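Local coordinates for protein YCGM (Escherichia coli, PDB 1NR9) that is a putative isomerase of the fumarylacetoacetate hydrolase family that binds a magnesium ion and assembles from two chains, at residues F46-T51 with A101-L106; K112-K115 with P119-K122. All coordinates share one frame; numbering follows the deposited sequence.

Contact 1: F46-T51 with A101-L106; sequences FIKPET and ALDLTL. With MG (magnesium ion), chain E.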
# COMPACT_ATOMS: atom_id res chain seq x y z
N PHE A 46 -5.45 6.74 -1.17
CA PHE A 46 -4.84 5.77 -0.27
C PHE A 46 -4.79 4.43 -1.02
O PHE A 46 -5.50 4.24 -2.01
CB PHE A 46 -5.63 5.66 1.04
CG PHE A 46 -7.00 5.06 0.89
CD1 PHE A 46 -7.18 3.68 0.97
CD2 PHE A 46 -8.11 5.87 0.68
CE1 PHE A 46 -8.45 3.12 0.84
CE2 PHE A 46 -9.37 5.32 0.55
CZ PHE A 46 -9.55 3.94 0.64
N ILE A 47 -3.94 3.50 -0.56
CA ILE A 47 -3.81 2.22 -1.25
C ILE A 47 -3.95 0.94 -0.42
O ILE A 47 -3.37 0.80 0.65
CB ILE A 47 -2.44 2.13 -1.96
CG1 ILE A 47 -2.18 3.41 -2.75
CG2 ILE A 47 -2.42 0.92 -2.87
CD1 ILE A 47 -0.77 3.48 -3.36
N LYS A 48 -4.72 -0.01 -0.95
CA LYS A 48 -4.89 -1.30 -0.29
C LYS A 48 -3.88 -2.27 -0.93
O LYS A 48 -3.74 -2.33 -2.15
CB LYS A 48 -6.32 -1.81 -0.48
CG LYS A 48 -7.37 -1.07 0.31
CD LYS A 48 -8.74 -1.66 0.03
CE LYS A 48 -9.85 -0.90 0.76
NZ LYS A 48 -9.89 -1.15 2.24
N PRO A 49 -3.15 -3.04 -0.11
CA PRO A 49 -2.16 -3.98 -0.64
C PRO A 49 -2.75 -5.29 -1.15
O PRO A 49 -3.93 -5.55 -0.95
CB PRO A 49 -1.23 -4.18 0.54
CG PRO A 49 -2.22 -4.21 1.70
CD PRO A 49 -3.13 -3.03 1.37
N GLU A 50 -1.93 -6.11 -1.80
CA GLU A 50 -2.37 -7.39 -2.35
C GLU A 50 -3.03 -8.25 -1.28
O GLU A 50 -3.98 -8.99 -1.53
CB GLU A 50 -1.16 -8.13 -2.93
CG GLU A 50 -1.51 -9.32 -3.80
CD GLU A 50 -0.27 -10.02 -4.34
OE1 GLU A 50 0.72 -9.32 -4.66
OE2 GLU A 50 -0.29 -11.27 -4.47
N THR A 51 -2.52 -8.12 -0.07
CA THR A 51 -3.03 -8.88 1.04
C THR A 51 -4.50 -8.58 1.32
O THR A 51 -5.21 -9.45 1.82
CB THR A 51 -2.23 -8.59 2.29
OG1 THR A 51 -0.85 -8.87 2.05
CG2 THR A 51 -2.70 -9.46 3.42
N ALA A 101 -16.75 -3.76 -5.47
CA ALA A 101 -15.95 -4.04 -4.30
C ALA A 101 -16.52 -3.40 -3.05
O ALA A 101 -17.45 -2.59 -3.10
CB ALA A 101 -14.53 -3.54 -4.51
N LEU A 102 -15.96 -3.81 -1.93
CA LEU A 102 -16.33 -3.26 -0.65
C LEU A 102 -15.04 -2.69 -0.13
O LEU A 102 -14.05 -3.41 0.03
CB LEU A 102 -16.83 -4.35 0.30
CG LEU A 102 -18.21 -4.96 0.05
CD1 LEU A 102 -18.63 -5.77 1.27
CD2 LEU A 102 -19.22 -3.85 -0.21
N ASP A 103 -15.03 -1.39 0.09
CA ASP A 103 -13.86 -0.72 0.62
C ASP A 103 -14.07 -0.86 2.12
O ASP A 103 -14.49 0.06 2.80
CB ASP A 103 -13.86 0.75 0.17
CG ASP A 103 -12.78 1.58 0.83
OD1 ASP A 103 -11.77 1.01 1.32
OD2 ASP A 103 -12.93 2.82 0.84
N LEU A 104 -13.82 -2.07 2.60
CA LEU A 104 -13.96 -2.39 4.00
C LEU A 104 -13.02 -1.50 4.80
O LEU A 104 -11.84 -1.40 4.47
CB LEU A 104 -13.60 -3.85 4.23
CG LEU A 104 -14.77 -4.80 4.45
CD1 LEU A 104 -15.99 -4.37 3.65
CD2 LEU A 104 -14.31 -6.21 4.06
N THR A 105 -13.54 -0.85 5.84
CA THR A 105 -12.72 0.03 6.65
C THR A 105 -13.01 -0.03 8.14
O THR A 105 -14.14 -0.24 8.56
CB THR A 105 -12.86 1.50 6.16
OG1 THR A 105 -12.85 2.39 7.28
CG2 THR A 105 -14.15 1.70 5.38
N LEU A 106 -11.95 0.12 8.94
CA LEU A 106 -12.06 0.12 10.40
C LEU A 106 -12.27 1.57 10.87
O LEU A 106 -11.29 2.25 11.23
CB LEU A 106 -10.78 -0.45 11.01
CG LEU A 106 -10.52 -1.95 10.82
CD1 LEU A 106 -9.17 -2.33 11.42
CD2 LEU A 106 -11.63 -2.76 11.50
MG MG E . -13.58 5.18 0.54
O HOH W 1 -12.84 3.99 -1.57

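Contact 2: K112-K115 with P119-K122; sequences KMKK and PWEK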
# COMPACT_ATOMS: atom_id res chain seq x y z
N LYS A 112 -9.14 7.64 14.97
CA LYS A 112 -7.95 7.88 15.76
C LYS A 112 -6.84 8.37 14.82
O LYS A 112 -6.12 9.32 15.15
CB LYS A 112 -7.53 6.62 16.49
CG LYS A 112 -8.61 6.09 17.43
CD LYS A 112 -8.12 4.86 18.19
CE LYS A 112 -9.20 4.31 19.12
NZ LYS A 112 -8.75 3.07 19.81
N MSE A 113 -6.73 7.75 13.65
CA MSE A 113 -5.71 8.12 12.67
C MSE A 113 -5.89 9.57 12.18
O MSE A 113 -4.95 10.36 12.24
CB MSE A 113 -5.74 7.16 11.46
CG MSE A 113 -5.52 5.68 11.81
SE MSE A 113 -3.77 5.16 12.55
CE MSE A 113 -4.20 5.22 14.45
N LYS A 114 -7.09 9.93 11.71
CA LYS A 114 -7.33 11.30 11.25
C LYS A 114 -6.98 12.33 12.33
O LYS A 114 -6.19 13.24 12.10
CB LYS A 114 -8.79 11.49 10.85
CG LYS A 114 -9.20 10.89 9.52
CD LYS A 114 -10.68 11.16 9.28
CE LYS A 114 -11.20 10.39 8.07
NZ LYS A 114 -12.69 10.42 7.96
N LYS A 115 -7.59 12.19 13.51
CA LYS A 115 -7.31 13.12 14.60
C LYS A 115 -5.81 13.22 14.85
O LYS A 115 -5.31 14.26 15.30
CB LYS A 115 -8.02 12.67 15.88
CG LYS A 115 -9.50 13.02 15.94
CD LYS A 115 -10.30 12.37 14.81
CE LYS A 115 -11.80 12.56 15.00
NZ LYS A 115 -12.58 11.74 14.03
N PRO A 119 -0.91 7.58 9.19
CA PRO A 119 -1.19 6.73 8.04
C PRO A 119 -2.55 6.07 8.23
O PRO A 119 -3.03 5.92 9.35
CB PRO A 119 -0.04 5.72 8.07
CG PRO A 119 1.06 6.46 8.77
CD PRO A 119 0.32 7.14 9.87
N TRP A 120 -3.16 5.65 7.13
CA TRP A 120 -4.47 5.04 7.18
C TRP A 120 -4.43 3.52 7.04
O TRP A 120 -5.44 2.85 7.28
CB TRP A 120 -5.30 5.60 6.05
CG TRP A 120 -5.88 6.93 6.32
CD1 TRP A 120 -5.46 7.85 7.24
CD2 TRP A 120 -6.98 7.52 5.64
NE1 TRP A 120 -6.24 8.98 7.17
CE2 TRP A 120 -7.18 8.80 6.19
CE3 TRP A 120 -7.82 7.08 4.61
CZ2 TRP A 120 -8.19 9.65 5.75
CZ3 TRP A 120 -8.83 7.92 4.17
CH2 TRP A 120 -9.00 9.20 4.74
N GLU A 121 -3.28 2.99 6.66
CA GLU A 121 -3.15 1.56 6.45
C GLU A 121 -3.82 0.66 7.49
O GLU A 121 -4.40 -0.38 7.14
CB GLU A 121 -1.66 1.18 6.28
CG GLU A 121 -1.08 1.54 4.89
CD GLU A 121 -0.78 3.04 4.72
OE1 GLU A 121 -1.53 3.87 5.29
OE2 GLU A 121 0.19 3.39 4.01
N LYS A 122 -3.79 1.05 8.76
CA LYS A 122 -4.40 0.23 9.79
C LYS A 122 -5.91 0.14 9.61
O LYS A 122 -6.50 -0.92 9.80
CB LYS A 122 -4.10 0.77 11.18
CG LYS A 122 -2.68 0.53 11.65
CD LYS A 122 -2.48 1.11 13.03
CE LYS A 122 -1.05 0.96 13.51
NZ LYS A 122 -0.88 1.57 14.86

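Contact 1: F46-T51 with A101-L106
Lys48 leaves strand 45-48 with CG opposite the carbonyl carbon, runs straight through chi2 and chi3, and turns only at chi4, which swings NZ towards Leu104. Asp103 has CG opposite its own backbone N (chi1 172°), and this carries the carboxylate from the 101-106 backbone towards both the lysine and the metal. From Lys48 NZ one hydrogen bond runs to Leu104 O, 3.0 Å long; the donor stands somewhat off the carbonyl plane, tilted by 21°. The same nitrogen forms a salt bridge with Asp103, although the position of OD1 is less certain, so its exact length carries little weight. Lys48, which does not bind the metal itself, thus sits in its second shell and may help position the Asp103 carboxylate. Lys124 O and Ser129 O also accept hydrogen bonds from NZ, and the buried ammonium is thus gripped by several oxygens.

OD2 of Asp103 binds the magnesium ion at 2.5 Å, and a water binds it too; Glu72 is the other protein ligand. Lys124 NZ donates to OD2 as well, and the two lysines would be expected to offset part of the negative charge of the site. Phe46 reaches the same carboxylate with its ring edge: Phe46 CZ lies 3.6 Å from Asp103 OD2, which sits in the ring plane, and ring and carboxylate planes are only 22° apart.

Asp103 is also the centre of an inverse gamma turn, just where strand 95-102 ends. Around the contact, strand 45-48 pairs with strand 21-24, strand 95-102 with strand 69-79, strand 130-137 packs against Lys48 and Leu104, and Lys124 of helix 121-124 touches Phe46.

Contact 2: K112-K115 with P119-K122
This is a short-range packing contact between consecutive helical elements, made where the end of helix 107-116 turns back on the loop leading into helix 121-124. Its main feature is Met113, a selenomethionine, whose chain folds over the backbone of Pro119: Met113 SE comes within 3.4 Å of Pro119 O. Bends at chi2 and chi3 curl the chain across that carbonyl, and Met113 CG rests 3.5 Å from Pro119 O. Nearer the backbone, Met113 CB makes an apolar contact with Trp120 CD1 at 4.3 Å, approaching the ring obliquely. Met113 SE also meets the aliphatic part of Lys122 at CD, 4.3 Å away. The next residue, Lys114, stays extended beyond CG and crosses the indole of Trp120 obliquely, with Lys114 CE 3.9 Å from Trp120 CZ2. The methylenes, not the charged end, make this touch. Lys122 uses its carbon chain here in the same way, while its NZ is hydrogen-bonded to Tyr177 OH and Pro43 O, both of the second subunit. Trp120 also leans on Gln110 and Lys122 on Val109, both in helix 107-116, and across the dimer interface Pro119 packs on Leu45 of the second subunit, just before helix 121-124.

In the fold
Followed from the N terminus, the chain runs through strand 45-48, crosses the long excursion that includes strand 69-79 and helix 88-94, and returns in strand 95-102, where contact 1 closes a loop of 49 intervening residues. Helix 107-116 follows, and contact 2 then closes a much tighter turn of three. The two loops stand in series, neither nested nor crossed, with centres 14 Å apart. They nevertheless meet: Phe46 packs on Trp120, and Leu106 on the backbone of Lys122. Contact 1 ties strand 45-48 to the loop that follows strand 95-102, at the metal site, contact 2 joins the end of helix 107-116 to the start of helix 121-124, and both reach the second subunit.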